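Local coordinates for protein alcohol dehydrogenase IV (PDB 3IV7) that probably reduces maleylacetate with a nicotinamide cofactor, as a member of the iron-containing alcohol dehydrogenase family, at residues K39-A44 and I59-H65; E67-V72 and S99-L103; K105-M109 and D144-P149. All coordinates share one frame; numbering follows the deposited sequence. Where two conformers were deposited one is given.

Interaction 1 (K39-A44 and I59-H65)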
loop_
_atom_site.group_PDB
_atom_site.type_symbol
_atom_site.label_atom_id
_atom_site.label_comp_id
_atom_site.label_asym_id
_atom_site.label_seq_id
_atom_site.Cartn_x
_atom_site.Cartn_y
_atom_site.Cartn_z
ATOM N N LYS A 39 23.169 -9.447 -18.173
ATOM C CA LYS A 39 23.094 -10.905 -18.298
ATOM C C LYS A 39 21.823 -11.438 -17.690
ATOM O O LYS A 39 21.825 -11.981 -16.589
ATOM C CB LYS A 39 24.313 -11.571 -17.659
ATOM C CG LYS A 39 25.627 -11.263 -18.369
ATOM C CD LYS A 39 26.614 -12.404 -18.261
ATOM C CE LYS A 39 26.307 -13.513 -19.268
ATOM N NZ LYS A 39 27.385 -14.542 -19.294
ATOM N N VAL A 40 20.752 -11.325 -18.471
ATOM C CA VAL A 40 19.435 -11.655 -18.080
ATOM C C VAL A 40 19.141 -13.145 -18.242
ATOM O O VAL A 40 19.467 -13.762 -19.269
ATOM C CB VAL A 40 18.410 -10.876 -18.948
ATOM C CG1 VAL A 40 16.969 -11.228 -18.538
ATOM C CG2 VAL A 40 18.657 -9.349 -18.866
HETATM N N MSE A 41 18.500 -13.710 -17.233
HETATM C CA MSE A 41 18.033 -15.082 -17.278
HETATM C C MSE A 41 16.516 -15.077 -17.271
HETATM O O MSE A 41 15.895 -14.546 -16.346
HETATM C CB MSE A 41 18.562 -15.851 -16.080
HETATM C CG MSE A 41 18.094 -17.345 -15.961
HETATM SE SE MSE A 41 19.002 -18.155 -14.429
HETATM C CE MSE A 41 18.263 -19.948 -14.424
ATOM N N VAL A 42 15.916 -15.645 -18.319
ATOM C CA VAL A 42 14.458 -15.768 -18.400
ATOM C C VAL A 42 14.047 -17.194 -17.998
ATOM O O VAL A 42 14.593 -18.197 -18.499
ATOM C CB VAL A 42 13.924 -15.439 -19.808
ATOM C CG1 VAL A 42 12.453 -15.746 -19.904
ATOM C CG2 VAL A 42 14.169 -13.956 -20.145
ATOM N N ILE A 43 13.103 -17.271 -17.082
ATOM C CA ILE A 43 12.647 -18.532 -16.538
ATOM C C ILE A 43 11.205 -18.704 -16.943
ATOM O O ILE A 43 10.366 -17.854 -16.637
ATOM C CB ILE A 43 12.758 -18.543 -14.977
ATOM C CG1 ILE A 43 14.201 -18.391 -14.550
ATOM C CG2 ILE A 43 12.137 -19.832 -14.391
ATOM C CD1 ILE A 43 14.377 -17.825 -13.182
ATOM N N ALA A 44 10.905 -19.815 -17.594
ATOM C CA ALA A 44 9.540 -20.091 -18.042
ATOM C C ALA A 44 9.412 -21.594 -18.358
ATOM O O ALA A 44 10.323 -22.180 -18.884
ATOM C CB ALA A 44 9.210 -19.246 -19.316
ATOM N N ILE A 59 14.762 -7.346 -25.519
ATOM C CA ILE A 59 15.993 -7.396 -24.719
ATOM C C ILE A 59 16.910 -8.525 -25.126
ATOM O O ILE A 59 16.515 -9.433 -25.855
ATOM C CB ILE A 59 15.705 -7.512 -23.177
ATOM C CG1 ILE A 59 14.969 -8.828 -22.827
ATOM C CG2 ILE A 59 14.920 -6.317 -22.693
ATOM C CD1 ILE A 59 14.973 -9.146 -21.244
ATOM N N GLU A 60 18.148 -8.464 -24.637
ATOM C CA GLU A 60 19.104 -9.524 -24.839
ATOM C C GLU A 60 18.966 -10.469 -23.658
ATOM O O GLU A 60 18.924 -10.033 -22.515
ATOM C CB GLU A 60 20.545 -8.982 -24.875
ATOM C CG GLU A 60 20.791 -7.745 -25.786
ATOM C CD GLU A 60 20.800 -8.076 -27.262
ATOM O OE1 GLU A 60 20.118 -9.039 -27.672
ATOM O OE2 GLU A 60 21.484 -7.353 -28.021
ATOM N N VAL A 61 18.899 -11.755 -23.936
ATOM C CA VAL A 61 18.737 -12.743 -22.908
ATOM C C VAL A 61 19.926 -13.671 -22.918
ATOM O O VAL A 61 20.225 -14.291 -23.941
ATOM C CB VAL A 61 17.478 -13.538 -23.123
ATOM C CG1 VAL A 61 17.458 -14.761 -22.202
ATOM C CG2 VAL A 61 16.214 -12.628 -22.888
ATOM N N ALA A 62 20.601 -13.777 -21.774
ATOM C CA ALA A 62 21.790 -14.629 -21.648
ATOM C C ALA A 62 21.419 -16.099 -21.532
ATOM O O ALA A 62 22.077 -16.956 -22.086
ATOM C CB ALA A 62 22.606 -14.201 -20.441
ATOM N N ILE A 63 20.386 -16.391 -20.769
ATOM C CA ILE A 63 19.977 -17.779 -20.527
ATOM C C ILE A 63 18.463 -17.902 -20.533
ATOM O O ILE A 63 17.761 -17.060 -19.946
ATOM C CB ILE A 63 20.482 -18.289 -19.128
ATOM C CG1 ILE A 63 21.998 -18.485 -19.122
ATOM C CG2 ILE A 63 19.764 -19.598 -18.754
ATOM C CD1 ILE A 63 22.501 -19.693 -20.011
ATOM N N TRP A 64 17.967 -18.946 -21.204
ATOM C CA TRP A 64 16.552 -19.330 -21.170
ATOM C C TRP A 64 16.468 -20.641 -20.386
ATOM O O TRP A 64 17.088 -21.626 -20.769
ATOM C CB TRP A 64 16.014 -19.571 -22.570
ATOM C CG TRP A 64 16.195 -18.427 -23.497
ATOM C CD1 TRP A 64 17.248 -18.209 -24.313
ATOM C CD2 TRP A 64 15.258 -17.391 -23.757
ATOM N NE1 TRP A 64 17.053 -17.066 -25.039
ATOM C CE2 TRP A 64 15.824 -16.555 -24.733
ATOM C CE3 TRP A 64 14.004 -17.062 -23.229
ATOM C CZ2 TRP A 64 15.188 -15.416 -25.196
ATOM C CZ3 TRP A 64 13.356 -15.956 -23.712
ATOM C CH2 TRP A 64 13.956 -15.130 -24.684
ATOM N N HIS A 65 15.731 -20.644 -19.288
ATOM C CA HIS A 65 15.696 -21.790 -18.412
ATOM C C HIS A 65 14.280 -22.280 -18.307
ATOM O O HIS A 65 13.396 -21.532 -17.870
ATOM C CB HIS A 65 16.244 -21.395 -17.034
ATOM C CG HIS A 65 16.363 -22.535 -16.078
ATOM N ND1 HIS A 65 17.456 -23.377 -16.055
ATOM C CD2 HIS A 65 15.530 -22.968 -15.097
ATOM C CE1 HIS A 65 17.286 -24.287 -15.109
ATOM N NE2 HIS A 65 16.127 -24.061 -14.514
#

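Interaction 2 (E67-V72 and S99-L103)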
loop_
_atom_site.group_PDB
_atom_site.type_symbol
_atom_site.label_atom_id
_atom_site.label_comp_id
_atom_site.label_asym_id
_atom_site.label_seq_id
_atom_site.Cartn_x
_atom_site.Cartn_y
_atom_site.Cartn_z
ATOM N N GLU A 67 13.302 -25.501 -16.831
ATOM C CA GLU A 67 13.004 -26.533 -15.829
ATOM C C GLU A 67 12.201 -25.976 -14.670
ATOM O O GLU A 67 12.735 -25.656 -13.639
ATOM C CB GLU A 67 14.258 -27.267 -15.321
ATOM C CG GLU A 67 13.859 -28.432 -14.423
ATOM C CD GLU A 67 15.013 -29.202 -13.819
ATOM O OE1 GLU A 67 16.147 -28.693 -13.754
ATOM O OE2 GLU A 67 14.748 -30.322 -13.342
ATOM N N VAL A 68 10.897 -25.885 -14.863
ATOM C CA VAL A 68 9.993 -25.385 -13.869
ATOM C C VAL A 68 9.201 -26.585 -13.407
ATOM O O VAL A 68 8.655 -27.307 -14.220
ATOM C CB VAL A 68 9.065 -24.312 -14.466
ATOM C CG1 VAL A 68 7.944 -23.914 -13.483
ATOM C CG2 VAL A 68 9.886 -23.110 -14.920
ATOM N N VAL A 69 9.186 -26.823 -12.093
ATOM C CA VAL A 69 8.558 -28.029 -11.523
ATOM C C VAL A 69 7.735 -27.625 -10.319
ATOM O O VAL A 69 8.192 -26.880 -9.474
ATOM C CB VAL A 69 9.638 -29.070 -11.140
ATOM C CG1 VAL A 69 9.002 -30.387 -10.591
ATOM C CG2 VAL A 69 10.481 -29.377 -12.328
HETATM N N MSE A 70 6.486 -28.055 -10.277
HETATM C CA MSE A 70 5.555 -27.787 -9.165
HETATM C C MSE A 70 6.187 -28.102 -7.797
HETATM O O MSE A 70 6.933 -29.124 -7.672
HETATM C CB MSE A 70 4.314 -28.694 -9.354
HETATM C CG MSE A 70 3.157 -28.388 -8.432
HETATM SE SE MSE A 70 1.605 -29.539 -8.775
HETATM C CE MSE A 70 2.453 -31.301 -8.606
ATOM N N HIS A 71 5.896 -27.290 -6.805
ATOM C CA HIS A 71 6.377 -27.455 -5.398
ATOM C C HIS A 71 7.893 -27.170 -5.221
ATOM O O HIS A 71 8.438 -27.357 -4.128
ATOM C CB HIS A 71 6.020 -28.844 -4.841
ATOM C CG HIS A 71 4.587 -29.230 -5.030
ATOM N ND1 HIS A 71 3.544 -28.484 -4.530
ATOM C CD2 HIS A 71 4.026 -30.335 -5.591
ATOM C CE1 HIS A 71 2.399 -29.080 -4.824
ATOM N NE2 HIS A 71 2.664 -30.206 -5.468
ATOM N N VAL A 72 8.545 -26.720 -6.291
ATOM C CA VAL A 72 9.985 -26.392 -6.308
ATOM C C VAL A 72 10.850 -27.375 -5.514
ATOM O O VAL A 72 11.229 -27.103 -4.374
ATOM C CB VAL A 72 10.258 -24.920 -5.845
ATOM C CG1 VAL A 72 11.692 -24.457 -6.257
ATOM C CG2 VAL A 72 9.228 -23.969 -6.448
ATOM N N SER A 99 4.548 -21.644 -9.909
ATOM C CA SER A 99 5.709 -22.513 -9.854
ATOM C C SER A 99 6.932 -21.921 -10.598
ATOM O O SER A 99 8.094 -22.214 -10.256
ATOM C CB SER A 99 5.339 -23.926 -10.371
ATOM O OG SER A 99 5.155 -23.904 -11.759
ATOM N N THR A 100 6.664 -21.112 -11.621
ATOM C CA THR A 100 7.706 -20.419 -12.342
ATOM C C THR A 100 8.272 -19.300 -11.480
ATOM O O THR A 100 9.471 -19.167 -11.320
ATOM C CB THR A 100 7.165 -19.853 -13.631
ATOM O OG1 THR A 100 6.490 -20.899 -14.356
ATOM C CG2 THR A 100 8.325 -19.271 -14.468
ATOM N N ILE A 101 7.383 -18.509 -10.909
ATOM C CA ILE A 101 7.782 -17.473 -9.978
ATOM C C ILE A 101 8.463 -18.135 -8.780
ATOM O O ILE A 101 9.441 -17.607 -8.231
ATOM C CB ILE A 101 6.576 -16.640 -9.525
ATOM C CG1 ILE A 101 6.007 -15.821 -10.718
ATOM C CG2 ILE A 101 6.976 -15.707 -8.387
ATOM C CD1 ILE A 101 4.563 -15.278 -10.509
ATOM N N GLY A 102 7.972 -19.311 -8.400
ATOM C CA GLY A 102 8.541 -20.046 -7.260
ATOM C C GLY A 102 10.015 -20.391 -7.457
ATOM O O GLY A 102 10.820 -20.301 -6.502
ATOM N N LEU A 103 10.383 -20.781 -8.685
ATOM C CA LEU A 103 11.756 -21.126 -8.982
ATOM C C LEU A 103 12.652 -19.883 -8.983
ATOM O O LEU A 103 13.777 -19.922 -8.481
ATOM C CB LEU A 103 11.862 -21.885 -10.316
ATOM C CG LEU A 103 13.259 -22.406 -10.685
ATOM C CD1 LEU A 103 13.798 -23.350 -9.619
ATOM C CD2 LEU A 103 13.289 -23.090 -12.096
HETATM O O HOH W 1 9.492 -24.481 -9.948
#

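Interaction 3 (K105-M109 and D144-P149)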
loop_
_atom_site.group_PDB
_atom_site.type_symbol
_atom_site.label_atom_id
_atom_site.label_comp_id
_atom_site.label_asym_id
_atom_site.label_seq_id
_atom_site.Cartn_x
_atom_site.Cartn_y
_atom_site.Cartn_z
ATOM N N LYS A 105 12.199 -17.324 -7.197
ATOM C CA LYS A 105 12.357 -17.026 -5.788
ATOM C C LYS A 105 13.418 -17.939 -5.172
ATOM O O LYS A 105 14.253 -17.494 -4.399
ATOM C CB LYS A 105 11.022 -17.199 -5.051
ATOM C CG LYS A 105 9.987 -16.073 -5.291
ATOM C CD LYS A 105 8.708 -16.375 -4.505
ATOM C CE LYS A 105 7.849 -15.128 -4.323
ATOM N NZ LYS A 105 6.601 -15.428 -3.604
ATOM N N ALA A 106 13.351 -19.229 -5.477
ATOM C CA ALA A 106 14.318 -20.165 -4.930
ATOM C C ALA A 106 15.755 -19.734 -5.295
ATOM O O ALA A 106 16.664 -19.802 -4.452
ATOM C CB ALA A 106 14.028 -21.584 -5.376
ATOM N N ILE A 107 15.941 -19.233 -6.510
ATOM C CA ILE A 107 17.266 -18.754 -6.952
ATOM C C ILE A 107 17.695 -17.526 -6.166
ATOM O O ILE A 107 18.836 -17.429 -5.738
ATOM C CB ILE A 107 17.305 -18.407 -8.456
ATOM C CG1 ILE A 107 16.992 -19.638 -9.307
ATOM C CG2 ILE A 107 18.734 -17.890 -8.838
ATOM C CD1 ILE A 107 16.743 -19.320 -10.818
ATOM N N ALA A 108 16.772 -16.577 -5.984
ATOM C CA ALA A 108 17.071 -15.358 -5.222
ATOM C C ALA A 108 17.433 -15.647 -3.751
ATOM O O ALA A 108 18.186 -14.900 -3.135
ATOM C CB ALA A 108 15.901 -14.410 -5.296
HETATM N N MSE A 109 16.899 -16.725 -3.192
HETATM C CA MSE A 109 17.186 -17.075 -1.788
HETATM C C MSE A 109 18.658 -17.173 -1.516
HETATM O O MSE A 109 19.120 -16.771 -0.445
HETATM C CB MSE A 109 16.546 -18.404 -1.413
HETATM C CG MSE A 109 15.048 -18.385 -1.358
HETATM SE SE MSE A 109 14.330 -20.209 -1.113
HETATM C CE MSE A 109 14.939 -20.521 0.673
ATOM N N ASP A 144 11.313 -14.559 3.257
ATOM C CA ASP A 144 12.631 -13.934 3.045
ATOM C C ASP A 144 12.407 -12.779 2.092
ATOM O O ASP A 144 11.865 -12.975 0.998
ATOM C CB ASP A 144 13.595 -14.977 2.473
ATOM C CG ASP A 144 14.974 -14.408 2.108
ATOM O OD1 ASP A 144 15.210 -13.204 2.277
ATOM O OD2 ASP A 144 15.817 -15.206 1.621
ATOM N N LEU A 145 12.777 -11.560 2.511
ATOM C CA LEU A 145 12.587 -10.333 1.666
ATOM C C LEU A 145 13.261 -10.442 0.296
ATOM O O LEU A 145 12.780 -9.876 -0.677
ATOM C CB LEU A 145 13.101 -9.069 2.374
ATOM C CG LEU A 145 12.948 -7.730 1.570
ATOM C CD1 LEU A 145 11.431 -7.398 1.248
ATOM C CD2 LEU A 145 13.640 -6.528 2.306
ATOM N N LYS A 146 14.373 -11.173 0.220
ATOM C CA LYS A 146 15.091 -11.330 -1.061
ATOM C C LYS A 146 14.275 -12.041 -2.102
ATOM O O LYS A 146 14.595 -11.933 -3.260
ATOM C CB LYS A 146 16.425 -12.082 -0.888
ATOM C CG LYS A 146 17.355 -11.464 0.113
ATOM C CD LYS A 146 18.804 -11.968 -0.049
ATOM C CE LYS A 146 18.897 -13.446 -0.130
ATOM N NZ LYS A 146 18.243 -14.107 1.018
ATOM N N VAL A 147 13.209 -12.781 -1.711
ATOM C CA VAL A 147 12.424 -13.466 -2.710
ATOM C C VAL A 147 11.291 -12.634 -3.294
ATOM O O VAL A 147 10.705 -13.025 -4.275
ATOM C CB VAL A 147 11.922 -14.838 -2.252
ATOM C CG1 VAL A 147 13.051 -15.584 -1.598
ATOM C CG2 VAL A 147 10.702 -14.726 -1.322
ATOM N N LEU A 148 11.005 -11.480 -2.712
ATOM C CA LEU A 148 9.975 -10.602 -3.249
ATOM C C LEU A 148 10.476 -10.011 -4.578
ATOM O O LEU A 148 11.508 -9.381 -4.605
ATOM C CB LEU A 148 9.679 -9.445 -2.274
ATOM C CG LEU A 148 8.648 -8.413 -2.747
ATOM C CD1 LEU A 148 7.247 -9.055 -2.823
ATOM C CD2 LEU A 148 8.666 -7.159 -1.797
ATOM N N PRO A 149 9.731 -10.216 -5.682
ATOM C CA PRO A 149 10.243 -9.602 -6.908
ATOM C C PRO A 149 10.286 -8.083 -6.774
ATOM O O PRO A 149 9.372 -7.476 -6.199
ATOM C CB PRO A 149 9.228 -10.032 -7.965
ATOM C CG PRO A 149 8.699 -11.354 -7.461
ATOM C CD PRO A 149 8.754 -11.289 -5.956
#

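Interaction 1 (K39-A44 and I59-H65)
With every side-chain torsion near 180° (chi1 178°), the selenomethionine M41 runs straight out beside H65, whose CG is likewise anti to its backbone N. The two side chains therefore lie alongside one another, pointing the same way, and the terminal methyl of M41 settles over a face of the imidazole: CE is 4.0 Å from the centroid of the H65 ring and 29° off its normal, a CH-pi contact. Nearer its root, the M41 side chain passes that of I63 at a slant, M41 CG lying 4.0 Å from I63 CG2. The reverse side of the pair carries V42, which leans its CB and CG1 obliquely against the six-membered ring of W64, with V42 CB 3.8 Å from W64 CE3. The indole is held from a second direction by V61, whose CG1 sits over the centre of one face. Strands 40-43 and 63-65 belong to a beta-alpha-beta unit with helix 49-55 and run parallel, 19° apart, at the edge of the six-stranded sheet of the Rossmann-like N-terminal region. Parallel bridging is evident from the ladder: V42 N donates to I63 O at 2.8 Å, H65 N to V42 O, and A44 N to H65 O. The ladder starts with a fork, since V40 O accepts from both A62 N (2.7 Å, a bent bond) and I63 N (3.2 Å). On the other edge of strand 40-43, M41 and I43 exchange backbone bonds with V93, while helices 74-86 and 98-111 pack against the face bearing M41, I43 and H65.

Interaction 2 (E67-V72 and S99-L103)
V68 meets the first turn of helix 98-111 through both of its methyls. Its CB points at the helix, and with CG1 anti to the backbone N (chi1 171°) that branch is carried to the neighbouring hydroxyls of S99 and T100: V68 CG1 lies 3.3 Å from S99 OG and 3.5 Å from T100 OG1. On the other branch, V68 CG2 lies 4.2 Å from T100 CG2 and has a looser apolar neighbour in CD2 of L103. I43 of strand 40-43 adds to the same cluster by touching V68, T100 and L103. Farther along, the chain reverses in a type II beta turn from V69 to V72, closed by the bond from V72 N to V69 O. That reversal brings V72 back to the helix, where its CG2 rests on the backbone of G102, 3.8 Å from G102 C, and its CG1 meets L103 CD1 at 4.1 Å. The absence of a side chain at G102 lets the valine approach this closely. One water spans the middle, donating to V69 O at 2.8 Å and to S99 O at 2.7 Å. Since S99 O also accepts from L103 N inside the helix, the water adds a second bond to a carbonyl already in use. The loop is further attached by V72 backbone bonding to T134. No direct hydrogen bond joins the two segments, which implies that the loop's hold on the helix rests on methyl packing and one water.

Interaction 3 (K105-M109 and D144-P149)
V147 is pressed against helix 98-111 between K105 and M109, and here the contact is tight. Its CG1 lies only 3.4 Å from CG of the selenomethionine M109, closer than usual van der Waals separation for two carbons, the side chains running next to each other in the same direction. With chi1 at -46°, CG1 of V147 stands anti to the carbonyl carbon and also comes within 3.6 Å of K105 O. The lysine crosses the valine at about a right angle: K105 CB is 3.8 Å from V147 CB, and K105 CG passes V147 O at 3.3 Å. Beyond CG the K105 chain is extended; its aliphatic part passes across the V147 carbonyl oxygen while NZ is delivered past it to S125, T128 and V130. In fold terms, the contact sets a helix following strand 91-96 of the parallel sheet against the 3-10 turn at 145-147, within the link from the two-stranded antiparallel hairpin back to sheet strand 151-154. The side toward K146, an exposed residue, is looser and polar. Its chain bends at chi3 and chi4 (-49° and -54°), folding NZ back to D144 OD2 in a 2.7 Å salt bridge that uses the syn lone pair of that oxygen. The same ammonium gives M109 O only a weak hydrogen bond. D144 OD1 meanwhile accepts K146 N in an Asx turn, the donor approaching from well above the carboxylate plane.

Interactions 1, 2 and 3 follow one another along the chain, each closing before the next opens, and all lie in the N-terminal part of the chain that carries the parallel sheet. Their centres are about 16 Å apart (1 and 2), about 13 Å (2 and 3) and about 17 Å (1 and 3). Helix 98-111 serves interactions 2 and 3 with successive portions, and lies against the strand pair of interaction 1: H65 CD2 is 3.7 Å from L103 CD2, and I43 CD1 is 3.7 Å from I107 CD1. V72 CG1 of interaction 2 packs on A106 CB of interaction 3 at 3.8 Å. One helix thus touches the edge strands, the loop before helix 74-86 and the return from the hairpin.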